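Side-chain contacts in telomerase reverse transcriptase (Takifugu rubripes, PDB 4LMO), which adds telomeric repeats to chromosome ends by copying a template in its RNA component, and is represented here by its RNA-binding domain: residues 51-55 with 56-60; 132-135 with 136-140; 222-225 with 226-229. All blocks are in the same frame, centred on the assembly; numbering follows the deposited sequence.

Contact 1: residues 51-55 with 56-60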
# COMPACT_ATOMS: atom_id res chain seq x y z
N GLY A 51 5.93 -7.67 12.36
CA GLY A 51 5.95 -6.44 11.59
C GLY A 51 6.84 -6.57 10.37
O GLY A 51 7.22 -7.68 10.00
N VAL A 52 7.17 -5.44 9.74
CA VAL A 52 7.99 -5.43 8.52
C VAL A 52 9.40 -6.01 8.69
O VAL A 52 9.96 -6.55 7.74
CB VAL A 52 8.09 -4.02 7.88
CG1 VAL A 52 6.78 -3.63 7.22
CG2 VAL A 52 8.51 -2.97 8.90
N LEU A 53 9.94 -5.91 9.90
CA LEU A 53 11.31 -6.36 10.18
C LEU A 53 11.46 -7.88 10.19
O LEU A 53 12.57 -8.41 10.25
CB LEU A 53 11.84 -5.75 11.49
CG LEU A 53 12.02 -4.23 11.51
CD1 LEU A 53 12.29 -3.72 12.92
CD2 LEU A 53 13.11 -3.78 10.55
N TYR A 54 10.32 -8.57 10.11
CA TYR A 54 10.30 -10.01 9.91
C TYR A 54 11.08 -10.39 8.65
O TYR A 54 11.73 -11.43 8.60
CB TYR A 54 8.85 -10.51 9.83
CG TYR A 54 8.72 -11.95 9.39
CD1 TYR A 54 8.90 -13.00 10.30
CD2 TYR A 54 8.41 -12.27 8.07
CE1 TYR A 54 8.79 -14.32 9.89
CE2 TYR A 54 8.29 -13.59 7.66
CZ TYR A 54 8.48 -14.61 8.57
OH TYR A 54 8.36 -15.92 8.16
N LEU A 55 11.03 -9.51 7.64
CA LEU A 55 11.77 -9.68 6.40
C LEU A 55 13.28 -9.63 6.60
O LEU A 55 14.05 -10.15 5.78
CB LEU A 55 11.34 -8.63 5.36
CG LEU A 55 9.91 -8.72 4.80
CD1 LEU A 55 9.56 -7.50 3.98
CD2 LEU A 55 9.74 -9.99 3.98
N ASN A 56 13.71 -9.01 7.70
CA ASN A 56 15.12 -8.84 8.00
C ASN A 56 15.64 -9.79 9.08
O ASN A 56 16.80 -9.70 9.50
CB ASN A 56 15.40 -7.38 8.38
CG ASN A 56 15.13 -6.43 7.24
OD1 ASN A 56 15.84 -6.43 6.23
ND2 ASN A 56 14.10 -5.61 7.39
N GLY A 57 14.78 -10.70 9.52
CA GLY A 57 15.17 -11.75 10.45
C GLY A 57 14.59 -11.65 11.86
O GLY A 57 14.92 -12.47 12.71
N LEU A 58 13.75 -10.65 12.10
CA LEU A 58 13.15 -10.47 13.43
C LEU A 58 12.20 -11.61 13.76
O LEU A 58 11.31 -11.95 12.97
CB LEU A 58 12.45 -9.12 13.55
CG LEU A 58 11.96 -8.68 14.93
CD1 LEU A 58 13.11 -8.45 15.91
CD2 LEU A 58 11.10 -7.43 14.81
N GLU A 59 12.41 -12.22 14.93
CA GLU A 59 11.62 -13.37 15.34
C GLU A 59 10.98 -13.18 16.71
O GLU A 59 11.60 -12.64 17.63
CB GLU A 59 12.47 -14.65 15.32
CG GLU A 59 12.81 -15.14 13.92
CD GLU A 59 13.69 -16.38 13.92
OE1 GLU A 59 14.65 -16.45 14.72
OE2 GLU A 59 13.43 -17.28 13.10
N ARG A 60 9.73 -13.60 16.82
CA ARG A 60 9.03 -13.62 18.09
C ARG A 60 8.21 -14.89 18.24
O ARG A 60 7.76 -15.48 17.25
CB ARG A 60 8.16 -12.36 18.27
CG ARG A 60 6.84 -12.35 17.51
CD ARG A 60 5.96 -11.20 17.97
NE ARG A 60 5.82 -11.18 19.42
CZ ARG A 60 5.17 -10.26 20.12
NH1 ARG A 60 4.58 -9.24 19.50
NH2 ARG A 60 5.10 -10.36 21.44
O HOH W 1 12.14 -13.57 10.66
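The flat ring of Y54 meets the carbonyl of L58 at a slant, L58 O lying 3.7 Å from ring atom CD1, while K29 supplies a cation-pi partner and D42 takes a hydrogen bond with the phenol oxygen. A second flat group, the peptide carbonyl of L53, is gripped from opposite faces. L58 N donates to L53 O in a nearly straight bond of 3.1 Å. N56 N reaches L53 O from well out of the carbonyl plane, at 2.9 Å. The third, the amide of N56, runs slantwise past the L53 side chain, with ND2 3.8 Å from CD2 of L53. N56 has its CG beside its own backbone N (chi1 -64°), which turns back toward L53 a polar amide that can sit at the solvent-facing surface.

The backbone bonds define a Schellman motif closing the 3-10 turn. The long link from L58 N to L53 O encloses a shorter one, G57 N to Y54 O, at 3.3 Å. G57 takes the positive phi that reverses the chain; any CB there would press against the carbonyl oxygen of N56, hence glycine. The hydrophobic contact between the residues on either side of the Schellman turn is made by L58 CD2 resting on L53 CB at 3.8 Å. Leucine suits both positions because a branched, flexible side chain can cover its partner even at the surface.

One water donates to both Y54 O and L58 O, tying the end of the turn to the departing chain. Charge plays little part across the turn itself: peptide dipoles, one water and a leucine pair close it. The chemistry thus implies a turn held by its own backbone and joined to helix 40-48 by the Y54-D42 bond and by V52 and L55 on I46.

Contact 2: residues 132-135 with 136-140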
# COMPACT_ATOMS: atom_id res chain seq x y z
N ALA A 132 -8.28 -5.31 -7.04
CA ALA A 132 -7.55 -6.33 -7.78
C ALA A 132 -6.72 -7.26 -6.89
O ALA A 132 -6.47 -8.41 -7.25
CB ALA A 132 -6.67 -5.70 -8.84
N VAL A 133 -6.31 -6.75 -5.72
CA VAL A 133 -5.38 -7.48 -4.85
C VAL A 133 -6.05 -8.12 -3.62
O VAL A 133 -5.80 -9.29 -3.32
CB VAL A 133 -4.18 -6.59 -4.45
CG1 VAL A 133 -3.25 -7.33 -3.49
CG2 VAL A 133 -3.40 -6.15 -5.68
N ILE A 134 -6.90 -7.37 -2.93
CA ILE A 134 -7.49 -7.84 -1.67
C ILE A 134 -8.66 -8.80 -1.92
O ILE A 134 -9.68 -8.39 -2.47
CB ILE A 134 -7.94 -6.68 -0.75
CG1 ILE A 134 -6.86 -5.60 -0.63
CG2 ILE A 134 -8.38 -7.21 0.61
CD1 ILE A 134 -5.49 -6.07 -0.19
N PRO A 135 -8.51 -10.08 -1.52
CA PRO A 135 -9.60 -11.05 -1.68
C PRO A 135 -10.86 -10.57 -0.95
O PRO A 135 -10.77 -10.08 0.18
CB PRO A 135 -9.05 -12.32 -1.02
CG PRO A 135 -7.56 -12.17 -1.09
CD PRO A 135 -7.32 -10.70 -0.90
N GLN A 136 -12.00 -10.70 -1.62
CA GLN A 136 -13.28 -10.16 -1.13
C GLN A 136 -13.68 -10.67 0.26
O GLN A 136 -14.23 -9.91 1.06
CB GLN A 136 -14.39 -10.41 -2.16
CG GLN A 136 -15.82 -10.11 -1.70
CD GLN A 136 -16.06 -8.67 -1.28
OE1 GLN A 136 -15.43 -7.74 -1.79
NE2 GLN A 136 -16.98 -8.47 -0.35
N GLU A 137 -13.39 -11.94 0.55
CA GLU A 137 -13.75 -12.52 1.84
C GLU A 137 -13.04 -11.88 3.03
O GLU A 137 -13.52 -11.98 4.17
CB GLU A 137 -13.60 -14.05 1.85
CG GLU A 137 -12.38 -14.60 1.14
CD GLU A 137 -12.66 -15.04 -0.29
OE1 GLU A 137 -12.76 -16.26 -0.53
OE2 GLU A 137 -12.78 -14.17 -1.18
N LEU A 138 -11.92 -11.21 2.77
CA LEU A 138 -11.18 -10.48 3.81
C LEU A 138 -11.91 -9.22 4.28
O LEU A 138 -11.76 -8.81 5.44
CB LEU A 138 -9.76 -10.14 3.35
CG LEU A 138 -8.67 -11.21 3.46
CD1 LEU A 138 -7.36 -10.68 2.90
CD2 LEU A 138 -8.48 -11.69 4.89
N TRP A 139 -12.68 -8.61 3.38
CA TRP A 139 -13.50 -7.44 3.72
C TRP A 139 -14.59 -7.79 4.69
O TRP A 139 -14.98 -6.96 5.52
CB TRP A 139 -14.11 -6.82 2.47
CG TRP A 139 -13.10 -6.19 1.53
CD1 TRP A 139 -12.79 -6.58 0.23
CD2 TRP A 139 -12.21 -5.04 1.80
NE1 TRP A 139 -11.82 -5.77 -0.31
CE2 TRP A 139 -11.43 -4.84 0.58
CE3 TRP A 139 -12.00 -4.20 2.89
CZ2 TRP A 139 -10.48 -3.83 0.48
CZ3 TRP A 139 -11.05 -3.19 2.77
CH2 TRP A 139 -10.31 -3.00 1.59
N GLY A 140 -15.09 -9.02 4.61
CA GLY A 140 -16.16 -9.49 5.49
C GLY A 140 -17.54 -9.28 4.88
O GLY A 140 -18.38 -10.18 4.91
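I134 and W139 meet because each first torsion turns its group toward the other: CG of W139 sits beside its backbone N (chi1 -67°), and I134 holds CG2 opposite its own N (chi1 -47°, measured to CG1). That methyl settles over one indole face, off-centre, in a CH-pi contact 4.2 Å from CG2 to the centroid of the five-membered ring. The two side chains cross at about a right angle. P135 and L138 instead run side by side, P135 CD touching L138 CD1 at 3.8 Å. In the backbone, L138 N donates to P135 O at 3.1 Å, from above the carbonyl plane. Proline, with no N-H to satisfy, fits this buried link, and its ring gives leucine a firm apolar wall.

The indole also meets Y148 and lies on L208, while L138 packs on F204 and its carbonyl accepts from W180 NE1. Were W139 replaced by an alanine, the I134 methyl would probably lose its aromatic surface and a gap open toward Y148 and L208. G140, with positive phi, ends the short helix. This is a two-residue link between consecutive helices, 119-133 and the short, weakly bonded 136-139, within the mostly helical RNA-binding domain.

Contact 3: residues 222-225 with 226-229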
# COMPACT_ATOMS: atom_id res chain seq x y z
N TYR A 222 5.50 11.05 -6.37
CA TYR A 222 6.26 11.92 -5.49
C TYR A 222 5.46 13.19 -5.24
O TYR A 222 5.14 13.92 -6.18
CB TYR A 222 7.65 12.25 -6.05
CG TYR A 222 8.51 13.04 -5.09
CD1 TYR A 222 9.36 12.39 -4.19
CD2 TYR A 222 8.45 14.43 -5.05
CE1 TYR A 222 10.14 13.11 -3.30
CE2 TYR A 222 9.22 15.16 -4.16
CZ TYR A 222 10.07 14.49 -3.29
OH TYR A 222 10.84 15.22 -2.41
N ALA A 223 5.15 13.44 -3.98
CA ALA A 223 4.42 14.64 -3.60
C ALA A 223 5.38 15.76 -3.21
O ALA A 223 6.39 15.53 -2.54
CB ALA A 223 3.46 14.35 -2.46
N THR A 224 5.07 16.97 -3.66
CA THR A 224 5.84 18.17 -3.34
C THR A 224 4.90 19.31 -2.94
O THR A 224 3.73 19.33 -3.32
CB THR A 224 6.77 18.58 -4.50
OG1 THR A 224 7.65 19.63 -4.08
CG2 THR A 224 5.98 19.04 -5.73
N GLU A 225 5.43 20.26 -2.16
CA GLU A 225 4.61 21.32 -1.56
C GLU A 225 4.62 22.65 -2.32
O GLU A 225 4.14 23.66 -1.81
CB GLU A 225 5.03 21.56 -0.10
CG GLU A 225 6.49 21.97 0.07
CD GLU A 225 6.90 22.14 1.52
OE1 GLU A 225 6.08 21.86 2.43
OE2 GLU A 225 8.06 22.54 1.76
N SER A 226 5.17 22.64 -3.53
CA SER A 226 5.28 23.86 -4.33
C SER A 226 3.96 24.12 -5.10
O SER A 226 2.89 23.85 -4.55
CB SER A 226 6.51 23.77 -5.23
OG SER A 226 7.67 23.47 -4.48
N MET A 227 3.99 24.64 -6.33
CA MET A 227 5.19 24.95 -7.11
C MET A 227 5.55 26.45 -7.17
O MET A 227 6.68 26.81 -6.83
CB MET A 227 5.09 24.34 -8.52
CG MET A 227 5.20 22.82 -8.58
SD MET A 227 6.80 22.23 -9.19
CE MET A 227 7.68 21.86 -7.68
N GLY A 228 4.62 27.32 -7.58
CA GLY A 228 3.25 26.96 -7.96
C GLY A 228 2.25 27.32 -6.89
O GLY A 228 1.19 26.68 -6.78
N GLN A 229 2.60 28.32 -6.08
CA GLN A 229 1.72 28.92 -5.06
C GLN A 229 1.70 28.19 -3.71
O GLN A 229 2.05 27.02 -3.62
CB GLN A 229 0.28 29.14 -5.59
CG GLN A 229 0.18 30.03 -6.82
CD GLN A 229 0.79 31.41 -6.62
OE1 GLN A 229 0.55 32.06 -5.60
NE2 GLN A 229 1.57 31.85 -7.59
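T224 and M227 cross at about a right angle where a beta hairpin gives way to its connecting loop. The hairpin pairs strand 221-224 antiparallel with strand 234-237; T224 is the last residue of the first strand and shares backbone hydrogen bonds with R234. Its branched side chain suits an extended backbone and presents two different branches, a methyl and a hydroxyl, to the residues that follow. OG1 stands opposite the backbone N (chi1 -172°), which puts CG2 between that N and the carbonyl carbon.

The methyl does the apolar work. As modelled, M227 bends at chi2 (-105°) and again at chi3, neither of them staggered, folding its thioether back along the chain until the terminal methyl meets T224. A long, unbranched and flexible methionine can reach back in this way, though its exact placement is uncertain. The same side chain also lies against R234 and Y236, so it packs against the partner strand and the L113 loop.

The hydroxyl of T224 lies near that of S226, but OG1 and OG are 3.9 Å apart, too far for a direct hydrogen bond. S226 keeps OG beside its own backbone N, and a small polar side chain suits this partly exposed loop. E225, between them, points away, and its extended chain carries the carboxylate out, fitting for an exposed residue.

No hydrogen bond links the two segments. The peptides before M227 and before G228 are modelled as cis, unusual for non-proline residues, and should be read with caution at this resolution; the positive phi of G228 suits glycine. Crystal neighbours touch T224, E225 and M227, so this loop may be partly shaped by the lattice. The modelled contact comes down to one pair of methyls, T224 CG2 and M227 CE, 3.8 Å apart.

In the fold
The three contacts follow one another along the chain without touching. Contact 1 lies in the loop between helices 40-48 and 67-70, and its centre is about 25 Å from that of contact 2, with nearest atoms about 15 Å apart. Contact 3 lies about 35 Å from each of the others, centre to centre, and contacts 2 and 3 sit on opposite sides of the chain's centre, though both belong to the RNA-binding domain. No catalytic site belongs to this piece; its business is RNA. T10 to Y15 form a known RNA-binding motif, and residues 65-70, soon after contact 1, and 171-196, which include the W180 that bonds to contact 2, probably meet the RNA template.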